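Local coordinates for protein Exo beta-1,2-glucooligosaccharide sophorohydrolase (non-reducing end) (Parabacteroides distasonis ATCC 8503, PDB 5Z06) that hydrolyses linear beta-1,2-glucan and beta-1,2-glucooligosaccharides of four or more glucose units, releasing sophorose from the non-reducing end, at residues Trp490-Arg501 with Glu508-Gly516. Numbering follows the deposited sequence.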
ATOM      1  N   TRP A 490      21.428  19.905   1.027  1.00 28.61           N
ATOM      2  CA  TRP A 490      20.591  19.284   2.043  1.00 27.36           C
ATOM      3  C   TRP A 490      20.231  20.269   3.177  1.00 28.83           C
ATOM      4  O   TRP A 490      19.052  20.528   3.413  1.00 28.14           O
ATOM      5  CB  TRP A 490      21.292  18.050   2.586  1.00 26.04           C
ATOM      6  CG  TRP A 490      20.777  17.599   3.834  1.00 26.18           C
ATOM      7  CD1 TRP A 490      21.332  17.776   5.040  1.00 26.91           C
ATOM      8  CD2 TRP A 490      19.544  16.911   4.039  1.00 25.89           C
ATOM      9  NE1 TRP A 490      20.548  17.198   6.008  1.00 29.20           N
ATOM     10  CE2 TRP A 490      19.435  16.666   5.420  1.00 26.38           C
ATOM     11  CE3 TRP A 490      18.550  16.421   3.178  1.00 25.99           C
ATOM     12  CZ2 TRP A 490      18.349  15.989   5.988  1.00 25.85           C
ATOM     13  CZ3 TRP A 490      17.467  15.727   3.744  1.00 26.79           C
ATOM     14  CH2 TRP A 490      17.378  15.531   5.139  1.00 25.21           C
ATOM     15  N   ALA A 491      21.237  20.840   3.837  1.00 28.85           N
ATOM     16  CA  ALA A 491      21.004  21.767   4.956  1.00 30.93           C
ATOM     17  C   ALA A 491      21.219  23.239   4.550  1.00 30.17           C
ATOM     18  O   ALA A 491      21.640  24.053   5.354  1.00 31.14           O
ATOM     19  CB  ALA A 491      21.877  21.395   6.142  1.00 28.19           C
ATOM     20  N   SER A 492      20.925  23.547   3.299  1.00 30.97           N
ATOM     21  CA  SER A 492      21.083  24.877   2.756  1.00 34.55           C
ATOM     22  C   SER A 492      20.485  25.925   3.680  1.00 37.07           C
ATOM     23  O   SER A 492      19.344  25.782   4.135  1.00 33.78           O
ATOM     24  CB  SER A 492      20.370  24.987   1.413  1.00 34.54           C
ATOM     25  OG  SER A 492      20.465  26.306   0.896  1.00 33.27           O
ATOM     26  N   GLN A 493      21.264  26.975   3.934  1.00 36.49           N
ATOM     27  CA  GLN A 493      20.780  28.140   4.653  1.00 37.64           C
ATOM     28  C   GLN A 493      20.212  29.226   3.733  1.00 37.29           C
ATOM     29  O   GLN A 493      19.767  30.253   4.223  1.00 38.49           O
ATOM     30  CB  GLN A 493      21.894  28.694   5.536  1.00 38.00           C
ATOM     31  CG  GLN A 493      22.403  27.683   6.550  1.00 37.47           C
ATOM     32  CD  GLN A 493      21.305  27.253   7.501  1.00 37.69           C
ATOM     33  OE1 GLN A 493      20.833  28.041   8.317  1.00 37.79           O
ATOM     34  NE2 GLN A 493      20.863  26.005   7.373  1.00 37.97           N
ATOM     35  N   GLU A 494      20.166  28.984   2.424  1.00 38.85           N
ATOM     36  CA  GLU A 494      19.687  29.992   1.480  1.00 41.29           C
ATOM     37  C   GLU A 494      18.228  30.309   1.690  1.00 42.46           C
ATOM     38  O   GLU A 494      17.457  29.463   2.138  1.00 37.64           O
ATOM     39  CB  GLU A 494      19.853  29.561   0.026  1.00 39.91           C
ATOM     40  CG  GLU A 494      21.291  29.441  -0.422  1.00 42.83           C
ATOM     41  CD  GLU A 494      21.421  29.163  -1.906  1.00 44.11           C
ATOM     42  OE1 GLU A 494      20.402  28.836  -2.573  1.00 46.05           O
ATOM     43  OE2 GLU A 494      22.559  29.270  -2.403  1.00 47.92           O
ATOM     44  N   GLU A 495      17.895  31.549   1.343  1.00 44.43           N
ATOM     45  CA  GLU A 495      16.530  32.064   1.279  1.00 47.30           C
ATOM     46  C   GLU A 495      15.584  31.119   0.541  1.00 44.17           C
ATOM     47  O   GLU A 495      14.492  30.810   1.044  1.00 38.11           O
ATOM     48  CB  GLU A 495      16.505  33.485   0.648  1.00 52.98           C
ATOM     49  CG  GLU A 495      16.841  33.603  -0.869  1.00 61.38           C
ATOM     50  CD  GLU A 495      18.198  32.991  -1.307  1.00 66.91           C
ATOM     51  OE1 GLU A 495      19.270  33.447  -0.812  1.00 71.09           O
ATOM     52  OE2 GLU A 495      18.194  32.038  -2.144  1.00 57.62           O
ATOM     53  N   TYR A 496      16.026  30.634  -0.623  1.00 42.38           N
ATOM     54  CA  TYR A 496      15.217  29.755  -1.442  1.00 41.75           C
ATOM     55  C   TYR A 496      14.880  28.479  -0.656  1.00 38.71           C
ATOM     56  O   TYR A 496      13.744  28.006  -0.708  1.00 38.71           O
ATOM     57  CB  TYR A 496      15.926  29.388  -2.759  1.00 44.00           C
ATOM     58  CG  TYR A 496      15.103  28.423  -3.578  1.00 46.82           C
ATOM     59  CD1 TYR A 496      15.139  27.050  -3.311  1.00 46.32           C
ATOM     60  CD2 TYR A 496      14.247  28.873  -4.577  1.00 48.86           C
ATOM     61  CE1 TYR A 496      14.355  26.157  -4.011  1.00 47.60           C
ATOM     62  CE2 TYR A 496      13.475  27.974  -5.305  1.00 51.89           C
ATOM     63  CZ  TYR A 496      13.535  26.613  -5.004  1.00 51.11           C
ATOM     64  OH  TYR A 496      12.779  25.693  -5.684  1.00 52.95           O
ATOM     65  N   ALA A 497      15.862  27.922   0.046  1.00 35.70           N
ATOM     66  CA  ALA A 497      15.674  26.654   0.779  1.00 35.62           C
ATOM     67  C   ALA A 497      14.768  26.878   1.977  1.00 36.78           C
ATOM     68  O   ALA A 497      13.983  26.003   2.344  1.00 34.05           O
ATOM     69  CB  ALA A 497      17.005  26.069   1.228  1.00 32.51           C
ATOM     70  N   GLN A 498      14.886  28.060   2.576  1.00 38.65           N
ATOM     71  CA  GLN A 498      13.988  28.465   3.652  1.00 40.47           C
ATOM     72  C   GLN A 498      12.557  28.510   3.155  1.00 38.57           C
ATOM     73  O   GLN A 498      11.670  27.928   3.780  1.00 35.85           O
ATOM     74  CB  GLN A 498      14.397  29.820   4.231  1.00 43.03           C
ATOM     75  CG  GLN A 498      15.722  29.801   4.980  1.00 44.95           C
ATOM     76  CD  GLN A 498      16.191  31.188   5.351  1.00 48.31           C
ATOM     77  OE1 GLN A 498      15.389  32.040   5.738  1.00 49.92           O
ATOM     78  NE2 GLN A 498      17.499  31.417   5.263  1.00 49.49           N
ATOM     79  N   GLU A 499      12.350  29.182   2.028  1.00 38.58           N
ATOM     80  CA  GLU A 499      11.031  29.259   1.397  1.00 40.62           C
ATOM     81  C   GLU A 499      10.477  27.883   0.994  1.00 35.91           C
ATOM     82  O   GLU A 499       9.297  27.619   1.149  1.00 36.55           O
ATOM     83  CB  GLU A 499      11.066  30.178   0.174  1.00 42.12           C
ATOM     84  CG  GLU A 499      11.166  31.656   0.531  1.00 48.17           C
ATOM     85  CD  GLU A 499      11.287  32.580  -0.687  1.00 51.61           C
ATOM     86  OE1 GLU A 499      11.442  32.105  -1.832  1.00 54.93           O
ATOM     87  OE2 GLU A 499      11.236  33.809  -0.495  1.00 57.18           O
ATOM     88  N   TYR A 500      11.332  27.024   0.473  1.00 33.32           N
ATOM     89  CA  TYR A 500      10.944  25.659   0.114  1.00 31.43           C
ATOM     90  C   TYR A 500      10.408  24.899   1.322  1.00 31.27           C
ATOM     91  O   TYR A 500       9.366  24.250   1.242  1.00 32.55           O
ATOM     92  CB  TYR A 500      12.138  24.941  -0.492  1.00 32.42           C
ATOM     93  CG  TYR A 500      11.892  23.504  -0.816  1.00 32.40           C
ATOM     94  CD1 TYR A 500      12.079  22.519   0.160  1.00 32.61           C
ATOM     95  CD2 TYR A 500      11.487  23.118  -2.084  1.00 31.42           C
ATOM     96  CE1 TYR A 500      11.864  21.190  -0.117  1.00 32.24           C
ATOM     97  CE2 TYR A 500      11.265  21.778  -2.370  1.00 32.12           C
ATOM     98  CZ  TYR A 500      11.470  20.821  -1.379  1.00 32.61           C
ATOM     99  OH  TYR A 500      11.253  19.480  -1.622  1.00 33.68           O
ATOM    100  N   ARG A 501      11.129  25.002   2.435  1.00 30.19           N
ATOM    101  CA  ARG A 501      10.723  24.381   3.678  1.00 31.28           C
ATOM    102  C   ARG A 501       9.399  24.906   4.170  1.00 31.28           C
ATOM    103  O   ARG A 501       8.487  24.118   4.463  1.00 27.31           O
ATOM    104  CB  ARG A 501      11.782  24.572   4.731  1.00 31.95           C
ATOM    105  CG  ARG A 501      13.032  23.758   4.426  1.00 31.24           C
ATOM    106  CD  ARG A 501      14.147  24.191   5.324  1.00 32.30           C
ATOM    107  NE  ARG A 501      15.417  23.584   4.944  1.00 32.89           N
ATOM    108  CZ  ARG A 501      16.565  24.212   4.689  1.00 32.10           C
ATOM    109  NH1 ARG A 501      16.689  25.534   4.788  1.00 31.93           N
ATOM    110  NH2 ARG A 501      17.626  23.479   4.343  1.00 32.53           N
ATOM    111  N   GLU A 508       7.006  28.277   9.738  1.00 35.23           N
ATOM    112  CA  GLU A 508       8.338  28.829   9.651  1.00 37.24           C
ATOM    113  C   GLU A 508       9.339  27.892  10.330  1.00 36.12           C
ATOM    114  O   GLU A 508      10.523  27.951  10.038  1.00 32.37           O
ATOM    115  CB  GLU A 508       8.359  30.201  10.313  1.00 38.82           C
ATOM    116  CG  GLU A 508       7.504  31.242   9.616  1.00 41.87           C
ATOM    117  CD  GLU A 508       8.202  31.831   8.407  1.00 45.84           C
ATOM    118  OE1 GLU A 508       9.160  32.623   8.616  1.00 45.99           O
ATOM    119  OE2 GLU A 508       7.797  31.498   7.264  1.00 45.26           O
ATOM    120  N   ASP A 509       8.845  27.028  11.225  1.00 35.18           N
ATOM    121  CA  ASP A 509       9.683  26.190  12.064  1.00 34.38           C
ATOM    122  C   ASP A 509      10.542  25.312  11.154  1.00 33.46           C
ATOM    123  O   ASP A 509      10.008  24.666  10.248  1.00 31.88           O
ATOM    124  CB  ASP A 509       8.857  25.242  12.966  1.00 37.98           C
ATOM    125  CG  ASP A 509       7.798  25.948  13.839  1.00 38.00           C
ATOM    126  OD1 ASP A 509       7.490  27.135  13.619  1.00 42.25           O
ATOM    127  OD2 ASP A 509       7.253  25.283  14.739  1.00 38.11           O
ATOM    128  N   GLY A 510      11.861  25.309  11.383  1.00 30.36           N
ATOM    129  CA  GLY A 510      12.773  24.492  10.599  1.00 30.19           C
ATOM    130  C   GLY A 510      13.127  25.027   9.227  1.00 29.90           C
ATOM    131  O   GLY A 510      13.870  24.379   8.476  1.00 28.61           O
ATOM    132  N   LYS A 511      12.649  26.220   8.890  1.00 30.17           N
ATOM    133  CA  LYS A 511      13.013  26.806   7.608  1.00 33.13           C
ATOM    134  C   LYS A 511      14.540  27.061   7.518  1.00 30.71           C
ATOM    135  O   LYS A 511      15.078  27.091   6.423  1.00 32.35           O
ATOM    136  CB  LYS A 511      12.208  28.080   7.313  1.00 34.70           C
ATOM    137  CG  LYS A 511      12.645  29.290   8.113  1.00 36.90           C
ATOM    138  CD  LYS A 511      11.803  30.495   7.737  1.00 39.34           C
ATOM    139  CE  LYS A 511      12.440  31.756   8.277  1.00 40.45           C
ATOM    140  NZ  LYS A 511      11.755  32.950   7.726  1.00 42.94           N
ATOM    141  N   MET A 512      15.221  27.205   8.654  1.00 31.81           N
ATOM    142  CA  MET A 512      16.696  27.339   8.694  1.00 35.78           C
ATOM    143  C   MET A 512      17.441  25.993   8.715  1.00 33.97           C
ATOM    144  O   MET A 512      18.623  25.946   9.043  1.00 33.38           O
ATOM    145  CB  MET A 512      17.129  28.162   9.932  1.00 38.56           C
ATOM    146  CG  MET A 512      16.545  29.574  10.032  1.00 41.39           C
ATOM    147  SD  MET A 512      16.851  30.480   8.514  1.00 47.04           S
ATOM    148  CE  MET A 512      18.614  30.835   8.638  1.00 46.77           C
ATOM    149  N   TYR A 513      16.741  24.916   8.359  1.00 33.75           N
ATOM    150  CA  TYR A 513      17.191  23.517   8.508  1.00 31.39           C
ATOM    151  C   TYR A 513      17.144  23.103   9.944  1.00 30.02           C
ATOM    152  O   TYR A 513      16.449  22.141  10.307  1.00 29.02           O
ATOM    153  CB  TYR A 513      18.572  23.205   7.911  1.00 31.31           C
ATOM    154  CG  TYR A 513      18.868  21.737   8.048  1.00 30.14           C
ATOM    155  CD1 TYR A 513      18.249  20.807   7.225  1.00 29.98           C
ATOM    156  CD2 TYR A 513      19.721  21.274   9.035  1.00 30.44           C
ATOM    157  CE1 TYR A 513      18.508  19.444   7.357  1.00 28.62           C
ATOM    158  CE2 TYR A 513      19.971  19.926   9.183  1.00 30.20           C
ATOM    159  CZ  TYR A 513      19.360  19.021   8.345  1.00 28.56           C
ATOM    160  OH  TYR A 513      19.637  17.693   8.542  1.00 30.02           O
ATOM    161  N   THR A 514      17.941  23.796  10.749  1.00 30.43           N
ATOM    162  CA  THR A 514      17.738  23.842  12.180  1.00 31.55           C
ATOM    163  C   THR A 514      16.363  24.410  12.513  1.00 29.83           C
ATOM    164  O   THR A 514      15.768  25.193  11.760  1.00 27.71           O
ATOM    165  CB  THR A 514      18.759  24.744  12.863  1.00 32.72           C
ATOM    166  OG1 THR A 514      18.778  26.008  12.186  1.00 34.93           O
ATOM    167  CG2 THR A 514      20.123  24.102  12.824  1.00 34.68           C
ATOM    168  N   ASN A 515      15.879  24.023  13.673  1.00 31.30           N
ATOM    169  CA  ASN A 515      14.530  24.362  14.070  1.00 31.65           C
ATOM    170  C   ASN A 515      14.636  25.045  15.436  1.00 31.80           C
ATOM    171  O   ASN A 515      14.396  26.255  15.542  1.00 30.50           O
ATOM    172  CB  ASN A 515      13.673  23.088  14.062  1.00 31.47           C
ATOM    173  CG  ASN A 515      12.236  23.331  14.469  1.00 31.60           C
ATOM    174  OD1 ASN A 515      11.959  24.112  15.383  1.00 32.75           O
ATOM    175  ND2 ASN A 515      11.312  22.625  13.823  1.00 30.13           N
ATOM    176  N   GLY A 516      14.982  24.276  16.468  1.00 29.93           N
ATOM    177  CA  GLY A 516      15.113  24.817  17.808  1.00 30.95           C
ATOM    178  C   GLY A 516      13.841  25.006  18.604  1.00 31.94           C
ATOM    179  O   GLY A 516      13.916  25.333  19.778  1.00 31.24           O
TER
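One buried guanidinium, that of Arg-501, ties three backbone pieces together. Its NH1 hydrogen-bonds Lys-511 O at 2.8 Å across the contact, tilted from the guanidinium plane, while NH1 and NH2 both grip Ser-492 O end-on within that plane, and NE hydrogen-bonds Gly-462 O. An extended chain from CG to NE carries the group past Gly-510 O, and Tyr-513 N lies over one guanidinium face. Without this guanidinium, as with an alanine here, the carbonyls of Ser-492, Lys-511 and Gly-462 would probably lose a donor and the 510-513 turn its tie to the helix. Tyr-513, at positive phi (73°), points CB toward segment 490-501, and CG anti to N (chi1 -176°) sets one ring face against Ala-491 CB, a CH-pi contact 3.6 Å from the centroid. Trp-490 NE1 makes a bent, weak hydrogen bond of 2.7 Å to Tyr-513 OH, itself hydrogen-bonded to Tyr-556 OH; the two ring planes stand 68° apart. Gln-493 NE2 spans Ala-491 O and Met-512 O (2.8 Å to the latter); Thr-514 OG1 meets Met-512 O from the opposite face. Met-512 SD lies against the Gln-498 carboxamide, whose NE2 is held by Gln-493 O. In the glycoamylase-like region of this GH144 enzyme, overlapping beta turns 508-511 and 510-513 pack against Gln-498 and Arg-501 of helix 495-505 and the end of helix 485-490, with Met-467 of helix 467-475 touching both Trp-490 and Tyr-513.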